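PDB 6LMT: calcium homeostasis modulator 1 from Oryzias latipes, which forms an eight-subunit membrane channel of the calcium homeostasis modulator family, probably a large-pore channel gated by voltage and extracellular calcium as in other CALHM1 proteins. Local coordinates for residues 26-30 / 107-111; 53-57 / 113-118; 68-74 / 102-106. Residue numbers count along the deposited sequence, not the author numbering.

Contact 1. Residues 26-30 / 107-111. With Y01 (cholesterol hemisuccinate), chain K; Y01 (cholesterol hemisuccinate), chain M.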
# COMPACT_ATOMS: atom_id res chain seq x y z
N MET A 26 3.04 23.58 7.25
CA MET A 26 4.37 24.01 7.67
C MET A 26 4.74 23.47 9.05
O MET A 26 5.92 23.29 9.33
CB MET A 26 4.50 25.52 7.66
CG MET A 26 4.60 26.10 6.29
SD MET A 26 5.10 27.81 6.43
CE MET A 26 6.75 27.57 7.04
N ALA A 27 3.76 23.21 9.91
CA ALA A 27 4.08 22.55 11.17
C ALA A 27 4.45 21.10 10.95
O ALA A 27 5.33 20.56 11.63
CB ALA A 27 2.89 22.66 12.12
N LEU A 28 3.78 20.44 10.02
CA LEU A 28 4.16 19.11 9.58
C LEU A 28 5.55 19.11 8.94
O LEU A 28 6.34 18.20 9.19
CB LEU A 28 3.11 18.59 8.61
CG LEU A 28 3.32 17.38 7.71
CD1 LEU A 28 3.55 16.10 8.46
CD2 LEU A 28 2.15 17.23 6.77
N ALA A 29 5.85 20.12 8.14
CA ALA A 29 7.15 20.19 7.48
C ALA A 29 8.25 20.55 8.46
O ALA A 29 9.40 20.14 8.26
CB ALA A 29 7.10 21.20 6.35
N SER A 30 7.93 21.29 9.51
CA SER A 30 8.92 21.66 10.52
C SER A 30 9.39 20.45 11.30
O SER A 30 10.58 20.28 11.56
CB SER A 30 8.33 22.70 11.45
OG SER A 30 9.24 23.06 12.45
N LEU A 107 4.06 31.69 13.50
CA LEU A 107 4.75 31.23 14.70
C LEU A 107 4.47 29.78 15.03
O LEU A 107 4.95 29.30 16.05
CB LEU A 107 4.38 32.11 15.88
CG LEU A 107 4.96 33.51 15.92
CD1 LEU A 107 4.36 34.28 17.05
CD2 LEU A 107 6.43 33.41 16.09
N ILE A 108 3.72 29.07 14.21
CA ILE A 108 3.37 27.68 14.50
C ILE A 108 4.55 26.76 14.23
O ILE A 108 4.93 25.96 15.09
CB ILE A 108 2.12 27.27 13.71
CG1 ILE A 108 0.93 28.06 14.23
CG2 ILE A 108 1.84 25.81 13.86
CD1 ILE A 108 -0.30 27.92 13.41
N ALA A 109 5.12 26.83 13.04
CA ALA A 109 6.31 26.07 12.68
C ALA A 109 7.56 26.40 13.50
O ALA A 109 8.34 25.49 13.76
CB ALA A 109 6.59 26.24 11.18
N PRO A 110 7.82 27.66 13.93
CA PRO A 110 8.86 27.85 14.95
C PRO A 110 8.58 27.17 16.27
O PRO A 110 9.51 26.65 16.89
CB PRO A 110 8.89 29.37 15.11
CG PRO A 110 8.48 29.86 13.89
CD PRO A 110 7.48 28.97 13.35
N ALA A 111 7.33 27.16 16.71
CA ALA A 111 6.99 26.53 17.98
C ALA A 111 7.07 25.01 17.89
O ALA A 111 7.44 24.36 18.87
CB ALA A 111 5.61 26.97 18.42
CAA Y01 K . 9.46 30.24 19.12
CBA Y01 K . 8.20 30.73 19.81
CAB Y01 K . 8.48 32.00 20.59
CAN Y01 K . 7.08 30.94 18.80
CAJ Y01 K . 5.81 31.57 19.33
CAO Y01 K . 4.93 30.62 20.10
CBB Y01 K . 3.53 31.14 20.45
CAC Y01 K . 3.63 32.52 21.08
CBE Y01 K . 2.59 31.04 19.23
CAP Y01 K . 2.75 29.67 18.52
CAQ Y01 K . 1.40 29.32 17.87
CBG Y01 K . 0.61 30.62 18.00
CBI Y01 K . 1.04 31.19 19.37
CAE Y01 K . 0.56 30.32 20.54
CAU Y01 K . 0.45 32.60 19.44
CAS Y01 K . -1.07 32.59 19.28
CBF Y01 K . -1.53 31.96 17.97
CBD Y01 K . -0.90 30.57 17.76
CAK Y01 K . -1.21 30.08 16.35
CAI Y01 K . -2.61 30.37 15.91
CAZ Y01 K . -3.47 31.10 16.59
CAV Y01 K . -4.92 31.19 16.16
CBH Y01 K . -3.07 31.90 17.83
CAD Y01 K . -3.72 31.24 19.06
CAT Y01 K . -3.62 33.33 17.66
CAR Y01 K . -5.10 33.38 17.29
CBC Y01 K . -5.38 32.63 16.02
OAW Y01 K . -6.83 32.63 15.83
CAY Y01 K . -7.34 32.43 14.61
OAG Y01 K . -6.69 32.21 13.63
CAM Y01 K . -8.84 32.56 14.61
CAL Y01 K . -9.55 32.37 13.28
CAX Y01 K . -9.81 30.92 12.89
OAH Y01 K . -10.62 30.27 13.56
OAF Y01 K . -9.19 30.46 11.91
CAA Y01 M . 10.17 9.19 17.93
CBA Y01 M . 9.48 8.83 16.63
CAB Y01 M . 8.34 7.85 16.87
CAN Y01 M . 9.00 10.07 15.90
CAJ Y01 M . 10.08 11.00 15.41
CAO Y01 M . 9.57 12.10 14.54
CBB Y01 M . 8.77 13.20 15.26
CAC Y01 M . 9.73 14.12 16.02
CBE Y01 M . 7.85 13.98 14.30
CAP Y01 M . 7.60 13.28 12.92
CAQ Y01 M . 6.13 13.53 12.55
CBG Y01 M . 5.79 14.74 13.42
CBI Y01 M . 6.42 14.37 14.78
CAE Y01 M . 5.75 13.16 15.44
CAU Y01 M . 6.33 15.60 15.69
CAS Y01 M . 4.92 16.22 15.73
CBF Y01 M . 4.36 16.54 14.34
CBD Y01 M . 4.37 15.29 13.45
CAK Y01 M . 3.91 15.65 12.04
CAI Y01 M . 2.76 16.60 12.00
CAZ Y01 M . 2.28 17.25 13.05
CAV Y01 M . 1.01 18.08 12.96
CBH Y01 M . 2.97 17.24 14.40
CAD Y01 M . 2.03 16.54 15.40
CAT Y01 M . 3.16 18.72 14.78
CAR Y01 M . 1.83 19.47 14.84
CBC Y01 M . 1.14 19.49 13.51
OAW Y01 M . -0.23 19.98 13.68
CAY Y01 M . -0.48 21.25 14.00
OAG Y01 M . 0.33 22.13 14.06
CAM Y01 M . -1.94 21.47 14.26
CAL Y01 M . -2.64 22.36 13.26
CAX Y01 M . -4.12 22.56 13.53
OAH Y01 M . -4.53 23.72 13.68
OAF Y01 M . -4.84 21.55 13.58

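Contact 2. Residues 53-57 / 113-118. With Y01 (cholesterol hemisuccinate), chain L; Y01 (cholesterol hemisuccinate), chain J.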
# COMPACT_ATOMS: atom_id res chain seq x y z
N ILE A 53 22.78 25.63 20.82
CA ILE A 53 21.82 26.71 20.99
C ILE A 53 21.46 27.32 19.64
O ILE A 53 20.34 27.80 19.46
CB ILE A 53 22.37 27.73 22.00
CG1 ILE A 53 22.64 27.03 23.33
CG2 ILE A 53 21.42 28.83 22.29
CD1 ILE A 53 21.46 26.30 23.88
N GLY A 54 22.36 27.27 18.67
CA GLY A 54 22.03 27.74 17.34
C GLY A 54 21.00 26.90 16.63
O GLY A 54 20.19 27.42 15.87
N LEU A 55 20.98 25.59 16.89
CA LEU A 55 19.92 24.76 16.33
C LEU A 55 18.60 24.91 17.04
O LEU A 55 17.60 24.39 16.57
CB LEU A 55 20.32 23.30 16.34
CG LEU A 55 21.26 22.95 15.20
CD1 LEU A 55 21.61 21.54 15.35
CD2 LEU A 55 20.58 23.18 13.88
N LEU A 56 18.58 25.61 18.15
CA LEU A 56 17.34 25.93 18.82
C LEU A 56 16.84 27.31 18.47
O LEU A 56 15.65 27.58 18.62
CB LEU A 56 17.58 25.77 20.32
CG LEU A 56 16.50 25.83 21.37
CD1 LEU A 56 15.51 24.73 21.15
CD2 LEU A 56 17.20 25.64 22.67
N ILE A 57 17.70 28.18 17.95
CA ILE A 57 17.36 29.58 17.67
C ILE A 57 17.22 29.85 16.18
O ILE A 57 16.23 30.43 15.74
CB ILE A 57 18.39 30.53 18.31
CG1 ILE A 57 18.22 30.53 19.82
CG2 ILE A 57 18.27 31.93 17.78
CD1 ILE A 57 19.28 31.28 20.52
N TRP A 113 9.24 23.43 15.95
CA TRP A 113 10.67 23.14 15.96
C TRP A 113 11.24 23.16 17.36
O TRP A 113 12.00 22.26 17.72
CB TRP A 113 11.44 24.13 15.09
CG TRP A 113 12.92 23.83 15.06
CD1 TRP A 113 13.88 24.31 15.88
CD2 TRP A 113 13.59 22.99 14.12
NE1 TRP A 113 15.09 23.80 15.55
CE2 TRP A 113 14.95 22.99 14.47
CE3 TRP A 113 13.18 22.23 13.04
CZ2 TRP A 113 15.89 22.27 13.76
CZ3 TRP A 113 14.11 21.53 12.34
CH2 TRP A 113 15.44 21.54 12.70
N VAL A 114 10.93 24.19 18.15
CA VAL A 114 11.46 24.31 19.50
C VAL A 114 10.99 23.16 20.38
O VAL A 114 11.76 22.63 21.17
CB VAL A 114 11.08 25.68 20.09
CG1 VAL A 114 11.47 25.81 21.53
CG2 VAL A 114 11.74 26.76 19.32
N SER A 115 9.77 22.70 20.17
CA SER A 115 9.23 21.63 20.98
C SER A 115 9.84 20.27 20.63
O SER A 115 10.18 19.52 21.54
CB SER A 115 7.73 21.60 20.85
OG SER A 115 7.17 22.79 21.34
N VAL A 116 9.99 19.94 19.35
CA VAL A 116 10.64 18.68 19.00
C VAL A 116 12.11 18.70 19.37
O VAL A 116 12.69 17.66 19.66
CB VAL A 116 10.48 18.28 17.52
CG1 VAL A 116 9.09 18.01 17.17
CG2 VAL A 116 11.02 19.31 16.58
N THR A 117 12.73 19.86 19.39
CA THR A 117 14.14 19.95 19.73
C THR A 117 14.36 19.76 21.22
O THR A 117 15.31 19.11 21.64
CB THR A 117 14.69 21.28 19.24
OG1 THR A 117 14.44 21.38 17.84
CG2 THR A 117 16.13 21.41 19.44
N LEU A 118 13.46 20.30 22.04
CA LEU A 118 13.57 20.12 23.47
C LEU A 118 13.12 18.74 23.93
O LEU A 118 13.65 18.22 24.90
CB LEU A 118 12.77 21.19 24.19
CG LEU A 118 13.25 22.63 24.08
CD1 LEU A 118 12.21 23.56 24.64
CD2 LEU A 118 14.55 22.80 24.78
CAA Y01 L . 10.45 13.94 19.76
CBA Y01 L . 8.97 13.69 19.97
CAB Y01 L . 8.68 13.36 21.42
CAN Y01 L . 8.13 14.87 19.49
CAJ Y01 L . 6.67 14.85 19.87
CAO Y01 L . 5.94 16.10 19.43
CBB Y01 L . 5.30 16.97 20.53
CAC Y01 L . 6.12 16.87 21.81
CBE Y01 L . 5.15 18.44 20.10
CAP Y01 L . 6.20 18.88 19.06
CAQ Y01 L . 5.62 20.12 18.36
CBG Y01 L . 4.44 20.47 19.25
CBI Y01 L . 3.84 19.07 19.54
CAE Y01 L . 3.38 18.33 18.28
CAU Y01 L . 2.66 19.26 20.46
CAS Y01 L . 1.63 20.19 19.81
CBF Y01 L . 2.20 21.61 19.67
CBD Y01 L . 3.51 21.61 18.85
CAK Y01 L . 4.18 22.97 19.08
CAI Y01 L . 3.22 24.11 19.04
CAZ Y01 L . 1.91 23.99 18.92
CAV Y01 L . 1.03 25.18 18.60
CBH Y01 L . 1.20 22.65 19.10
CAD Y01 L . 0.63 22.20 17.74
CAT Y01 L . 0.05 22.88 20.10
CAR Y01 L . -0.89 24.00 19.66
CBC Y01 L . -0.17 25.32 19.53
OAW Y01 L . -1.09 26.34 19.03
CAY Y01 L . -1.94 26.09 18.01
OAG Y01 L . -1.64 25.64 16.95
CAM Y01 L . -3.35 26.45 18.38
CAL Y01 L . -4.07 27.55 17.63
CAX Y01 L . -4.98 27.08 16.51
OAH Y01 L . -4.47 26.77 15.41
OAF Y01 L . -6.20 27.02 16.74
CAA Y01 J . 13.30 31.09 22.76
CBA Y01 J . 13.34 29.59 22.54
CAB Y01 J . 13.94 29.26 21.19
CAN Y01 J . 14.09 28.89 23.68
CAJ Y01 J . 15.54 29.26 23.83
CAO Y01 J . 16.06 28.99 25.22
CBB Y01 J . 17.55 29.27 25.46
CAC Y01 J . 17.94 30.59 24.80
CBE Y01 J . 17.83 29.25 26.98
CAP Y01 J . 17.09 28.09 27.70
CAQ Y01 J . 18.10 27.43 28.65
CBG Y01 J . 19.08 28.57 28.92
CBI Y01 J . 19.30 29.18 27.52
CAE Y01 J . 20.14 28.27 26.62
CAU Y01 J . 20.04 30.50 27.78
CAS Y01 J . 21.36 30.29 28.53
CBF Y01 J . 21.23 29.51 29.85
CBD Y01 J . 20.37 28.25 29.66
CAK Y01 J . 20.09 27.61 31.01
CAI Y01 J . 21.37 27.38 31.74
CAZ Y01 J . 22.51 28.00 31.45
CAV Y01 J . 23.79 27.63 32.17
CBH Y01 J . 22.62 29.16 30.47
CAD Y01 J . 23.64 28.78 29.38
CAT Y01 J . 23.18 30.35 31.29
CAR Y01 J . 24.47 30.00 32.04
CBC Y01 J . 24.31 28.81 32.95
OAW Y01 J . 25.59 28.43 33.52
CAY Y01 J . 25.61 27.56 34.53
OAG Y01 J . 24.66 27.30 35.22
CAM Y01 J . 26.96 26.93 34.71
CAL Y01 J . 26.98 25.80 35.73
CAX Y01 J . 28.34 25.15 35.95
OAH Y01 J . 29.32 25.59 35.32
OAF Y01 J . 28.40 24.20 36.75

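Contact 3. Residues 68-74 / 102-106. With Y01 (cholesterol hemisuccinate), chain K; Y01 (cholesterol hemisuccinate), chain I.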
# COMPACT_ATOMS: atom_id res chain seq x y z
N PHE A 68 6.25 34.29 6.34
CA PHE A 68 5.99 35.56 5.67
C PHE A 68 6.17 35.48 4.16
O PHE A 68 5.48 36.16 3.42
CB PHE A 68 6.91 36.64 6.21
CG PHE A 68 6.53 37.13 7.56
CD1 PHE A 68 5.24 37.06 8.00
CD2 PHE A 68 7.49 37.63 8.40
CE1 PHE A 68 4.90 37.51 9.25
CE2 PHE A 68 7.14 38.08 9.65
CZ PHE A 68 5.84 38.01 10.07
N VAL A 69 7.12 34.67 3.69
CA VAL A 69 7.36 34.55 2.26
C VAL A 69 6.24 33.77 1.59
O VAL A 69 5.80 34.12 0.49
CB VAL A 69 8.74 33.91 2.03
CG1 VAL A 69 8.98 33.58 0.59
CG2 VAL A 69 9.81 34.85 2.49
N LEU A 70 5.73 32.74 2.23
CA LEU A 70 4.67 31.93 1.64
C LEU A 70 3.29 32.55 1.75
O LEU A 70 2.37 32.09 1.08
CB LEU A 70 4.65 30.54 2.26
CG LEU A 70 5.87 29.69 1.94
CD1 LEU A 70 5.78 28.37 2.65
CD2 LEU A 70 5.99 29.49 0.46
N ASN A 71 3.11 33.57 2.58
CA ASN A 71 1.82 34.22 2.72
C ASN A 71 1.65 35.24 1.60
O ASN A 71 2.48 36.14 1.45
CB ASN A 71 1.71 34.87 4.09
CG ASN A 71 0.28 35.00 4.58
OD1 ASN A 71 0.04 35.08 5.77
ND2 ASN A 71 -0.67 35.05 3.67
N ASN A 72 0.57 35.12 0.84
CA ASN A 72 0.35 35.95 -0.34
C ASN A 72 -0.33 37.27 -0.04
O ASN A 72 -0.74 37.96 -0.97
CB ASN A 72 -0.47 35.17 -1.37
CG ASN A 72 0.34 34.11 -2.07
OD1 ASN A 72 1.47 34.35 -2.48
ND2 ASN A 72 -0.22 32.92 -2.18
N ASN A 73 -0.47 37.65 1.23
CA ASN A 73 -1.04 38.94 1.59
C ASN A 73 0.01 39.90 2.12
O ASN A 73 -0.34 41.01 2.52
CB ASN A 73 -2.14 38.78 2.64
CG ASN A 73 -3.35 38.07 2.10
OD1 ASN A 73 -3.72 38.23 0.94
ND2 ASN A 73 -4.00 37.30 2.95
N VAL A 74 1.27 39.50 2.17
CA VAL A 74 2.28 40.39 2.73
C VAL A 74 2.72 41.44 1.72
O VAL A 74 3.24 42.48 2.12
CB VAL A 74 3.49 39.60 3.25
CG1 VAL A 74 3.04 38.62 4.30
CG2 VAL A 74 4.19 38.90 2.12
N ILE A 102 -1.05 37.52 10.26
CA ILE A 102 0.02 36.85 9.54
C ILE A 102 1.11 36.39 10.51
O ILE A 102 1.66 35.30 10.38
CB ILE A 102 0.58 37.77 8.45
CG1 ILE A 102 -0.50 38.12 7.44
CG2 ILE A 102 1.70 37.12 7.71
CD1 ILE A 102 -0.09 39.20 6.48
N THR A 103 1.41 37.22 11.51
CA THR A 103 2.46 36.92 12.47
C THR A 103 2.09 35.72 13.34
O THR A 103 2.94 34.86 13.60
CB THR A 103 2.72 38.14 13.34
OG1 THR A 103 3.11 39.23 12.50
CG2 THR A 103 3.80 37.89 14.34
N GLN A 104 0.83 35.63 13.76
CA GLN A 104 0.41 34.54 14.63
C GLN A 104 0.38 33.20 13.91
O GLN A 104 0.68 32.17 14.53
CB GLN A 104 -0.95 34.86 15.23
CG GLN A 104 -0.87 35.91 16.30
CD GLN A 104 -2.22 36.44 16.67
OE1 GLN A 104 -3.22 36.12 16.04
NE2 GLN A 104 -2.26 37.26 17.71
N ARG A 105 0.05 33.18 12.63
CA ARG A 105 0.13 31.91 11.91
C ARG A 105 1.55 31.55 11.52
O ARG A 105 1.83 30.39 11.25
CB ARG A 105 -0.75 31.97 10.67
CG ARG A 105 -2.20 32.14 10.99
CD ARG A 105 -3.01 32.32 9.73
NE ARG A 105 -2.64 33.54 9.02
CZ ARG A 105 -3.11 33.88 7.83
NH1 ARG A 105 -3.98 33.10 7.22
NH2 ARG A 105 -2.72 35.01 7.26
N SER A 106 2.45 32.52 11.49
CA SER A 106 3.83 32.26 11.14
C SER A 106 4.65 31.77 12.31
O SER A 106 5.83 31.47 12.13
CB SER A 106 4.48 33.51 10.57
OG SER A 106 3.85 33.86 9.36
CAA Y01 K . 9.46 30.24 19.12
CBA Y01 K . 8.20 30.73 19.81
CAB Y01 K . 8.48 32.00 20.59
CAN Y01 K . 7.08 30.94 18.80
CAJ Y01 K . 5.81 31.57 19.33
CAO Y01 K . 4.93 30.62 20.10
CBB Y01 K . 3.53 31.14 20.45
CAC Y01 K . 3.63 32.52 21.08
CBE Y01 K . 2.59 31.04 19.23
CAP Y01 K . 2.75 29.67 18.52
CAQ Y01 K . 1.40 29.32 17.87
CBG Y01 K . 0.61 30.62 18.00
CBI Y01 K . 1.04 31.19 19.37
CAE Y01 K . 0.56 30.32 20.54
CAU Y01 K . 0.45 32.60 19.44
CAS Y01 K . -1.07 32.59 19.28
CBF Y01 K . -1.53 31.96 17.97
CBD Y01 K . -0.90 30.57 17.76
CAK Y01 K . -1.21 30.08 16.35
CAI Y01 K . -2.61 30.37 15.91
CAZ Y01 K . -3.47 31.10 16.59
CAV Y01 K . -4.92 31.19 16.16
CBH Y01 K . -3.07 31.90 17.83
CAD Y01 K . -3.72 31.24 19.06
CAT Y01 K . -3.62 33.33 17.66
CAR Y01 K . -5.10 33.38 17.29
CBC Y01 K . -5.38 32.63 16.02
OAW Y01 K . -6.83 32.63 15.83
CAY Y01 K . -7.34 32.43 14.61
OAG Y01 K . -6.69 32.21 13.63
CAM Y01 K . -8.84 32.56 14.61
CAL Y01 K . -9.55 32.37 13.28
CAX Y01 K . -9.81 30.92 12.89
OAH Y01 K . -10.62 30.27 13.56
OAF Y01 K . -9.19 30.46 11.91
CAA Y01 I . 20.05 16.51 4.45
CBA Y01 I . 18.74 17.02 5.05
CAB Y01 I . 18.99 17.64 6.41
CAN Y01 I . 18.06 18.00 4.11
CAJ Y01 I . 16.90 18.77 4.69
CAO Y01 I . 16.33 19.79 3.71
CBB Y01 I . 16.37 21.27 4.14
CAC Y01 I . 17.59 21.52 5.02
CBE Y01 I . 16.38 22.22 2.93
CAP Y01 I . 17.00 21.59 1.66
CAQ Y01 I . 16.46 22.40 0.47
CBG Y01 I . 15.83 23.61 1.16
CBI Y01 I . 15.12 22.93 2.35
CAE Y01 I . 14.05 21.92 1.95
CAU Y01 I . 14.46 24.03 3.17
CAS Y01 I . 13.48 24.81 2.29
CBF Y01 I . 14.23 25.58 1.19
CBD Y01 I . 15.08 24.64 0.32
CAK Y01 I . 16.06 25.51 -0.47
CAI Y01 I . 15.42 26.75 -1.03
CAZ Y01 I . 14.17 27.12 -0.79
CAV Y01 I . 13.51 28.21 -1.61
CBH Y01 I . 13.33 26.49 0.31
CAD Y01 I . 12.20 25.67 -0.34
CAT Y01 I . 12.74 27.64 1.15
CAR Y01 I . 11.97 28.64 0.29
CBC Y01 I . 12.83 29.27 -0.76
OAW Y01 I . 12.02 30.17 -1.59
CAY Y01 I . 10.81 29.80 -2.06
OAG Y01 I . 10.57 28.78 -2.64
CAM Y01 I . 9.77 30.83 -1.73
CAL Y01 I . 9.06 31.56 -2.85
CAX Y01 I . 7.71 30.99 -3.24
OAH Y01 I . 7.67 29.99 -3.98
OAF Y01 I . 6.69 31.56 -2.79

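Contact 1. Residues 26-30 / 107-111
Two helices come so close here that the CA atoms of Ala27 and Ala109 lie 4.4 Å apart, a spacing that small residues make possible. The methyl group of Ala109 points at segment 26-30 and carries the largest buried area of the contact. Its CB sits 3.5 Å from the backbone O of Met26 and 4.2 Å from the CB of Met26, so the packing is against main chain as much as side chain. Beside it, Ala27 CB meets Ile108 CG2 at 3.7 Å. The polar clasp comes from Ser30, whose OG donates a hydrogen bond of 2.9 Å to the backbone O of Ala109. This is a general device for joining helices within a membrane: a hydroxyl on one helix finds a main-chain carbonyl on its neighbour. In the four-helix transmembrane architecture of the CALHM family, the contact joins the first membrane helix, 21-36, to the start of helix 108-120, the second part of the interrupted third one. Sterols flank the junction. One cholesterol hemisuccinate (chain M) brings its ester carbonyl oxygen OAG to 3.3 Å from Ala27 CB, while another (chain K) places CAK 3.6 Å from Ile108 CG1 and CAP 3.3 Å from Leu107 O. Leu28 and Ala29 also pack on Phe10 of a neighbouring subunit.

Contact 2. Residues 53-57 / 113-118
Leu56 lays its CD1 against a patch of three side chains on helix 113-118, touching Thr117 CG2 at 3.8 Å and both Val114 CG1 and Leu118 CD2 at 4.2 Å. These apolar contacts bury more of Leu56 than of any other residue here. The two short helical segments run roughly antiparallel, at 148°, with their axes 9.9 Å apart, as suits the second and third membrane helices of a CALHM subunit. Trp113 provides the polar link: its indole NE1 donates a nearly straight hydrogen bond of 2.8 Å to the backbone O of Leu55, with the acceptor lying at the ring edge. Tyr34 of helix 21-36 meets the Trp113 ring edge-to-face, which ties a third membrane helix to the same indole. Thr117 turns its hydroxyl back to its own helix, OG1 donating to Trp113 O at 2.6 Å, so that the methyl CG2 is what it offers Leu56. At the margin, a cholesterol hemisuccinate (chain J) approaches with CAB 3.5 Å from Leu56 O and 3.8 Å from Val114 CG2. Four positions beyond Leu55 in helix 48-70 comes Pro59, which has no amide hydrogen and cannot supply the usual helical donor to Leu55 O. The indole thus supplies a donor to a carbonyl that cannot receive the usual i+4 amide, a way to satisfy it within a buried interface.

Contact 3. Residues 68-74 / 102-106
Ile102, Phe68 and Asn71 account for most of the surface buried in this contact, and Ile102 is the residue on which the other two converge. Its CG2 lies 3.6 Å from Phe68 CD1, near the plane of the ring and at its edge, and 3.3 Å from Asn71 OD1. Its other branch reaches further along the chain, where CD1 meets Val74 CG1 at 3.9 Å, so the isoleucine bridges the end of helix 48-70 and the type I turn from Asn71 to Val74. Phe68 swings its ring across the partner segment: CZ comes 3.9 Å from Thr103 OG1, a hydroxyl already bonded to Leu99 O, and CD1 lies 3.7 Å from Ser106 OG. That serine hydroxyl donates to Ile102 O at 2.8 Å, a bond back to the residue four positions earlier. Asn71 OD1 comes within 3.1 Å of Arg105 NH2, but the angle is too poor for a hydrogen bond, and the association is best read as polar proximity. Phe68 and Val69 also pack on Phe197 of a neighbouring subunit. This packing belongs to the CALHM transmembrane bundle: the closing turn of the second membrane helix and the turn after it rest on helix 92-105, just before the break that separates it from helix 108-120.

In the fold
The three contacts stitch one bundle at successive points. Contacts 1 and 2 share helix 108-120 and, with centres about 12 Å apart, meet where Ser30 OG packs 3.5 Å from Trp113 N. Contacts 1 and 3, with centres about 13 Å apart, touch through Met26 SD and Leu70 CD1 at 3.9 Å; the cholesterol hemisuccinate of chain K borders both, spanning the break between helices 92-105 and 108-120. Contacts 2 and 3 both draw on helix 48-70, but their centres are about 21 Å apart and their nearest atoms about 10 Å. Bound sterols thus edge every contact, and each reaches a neighbouring subunit, so intrasubunit packing and channel assembly adjoin.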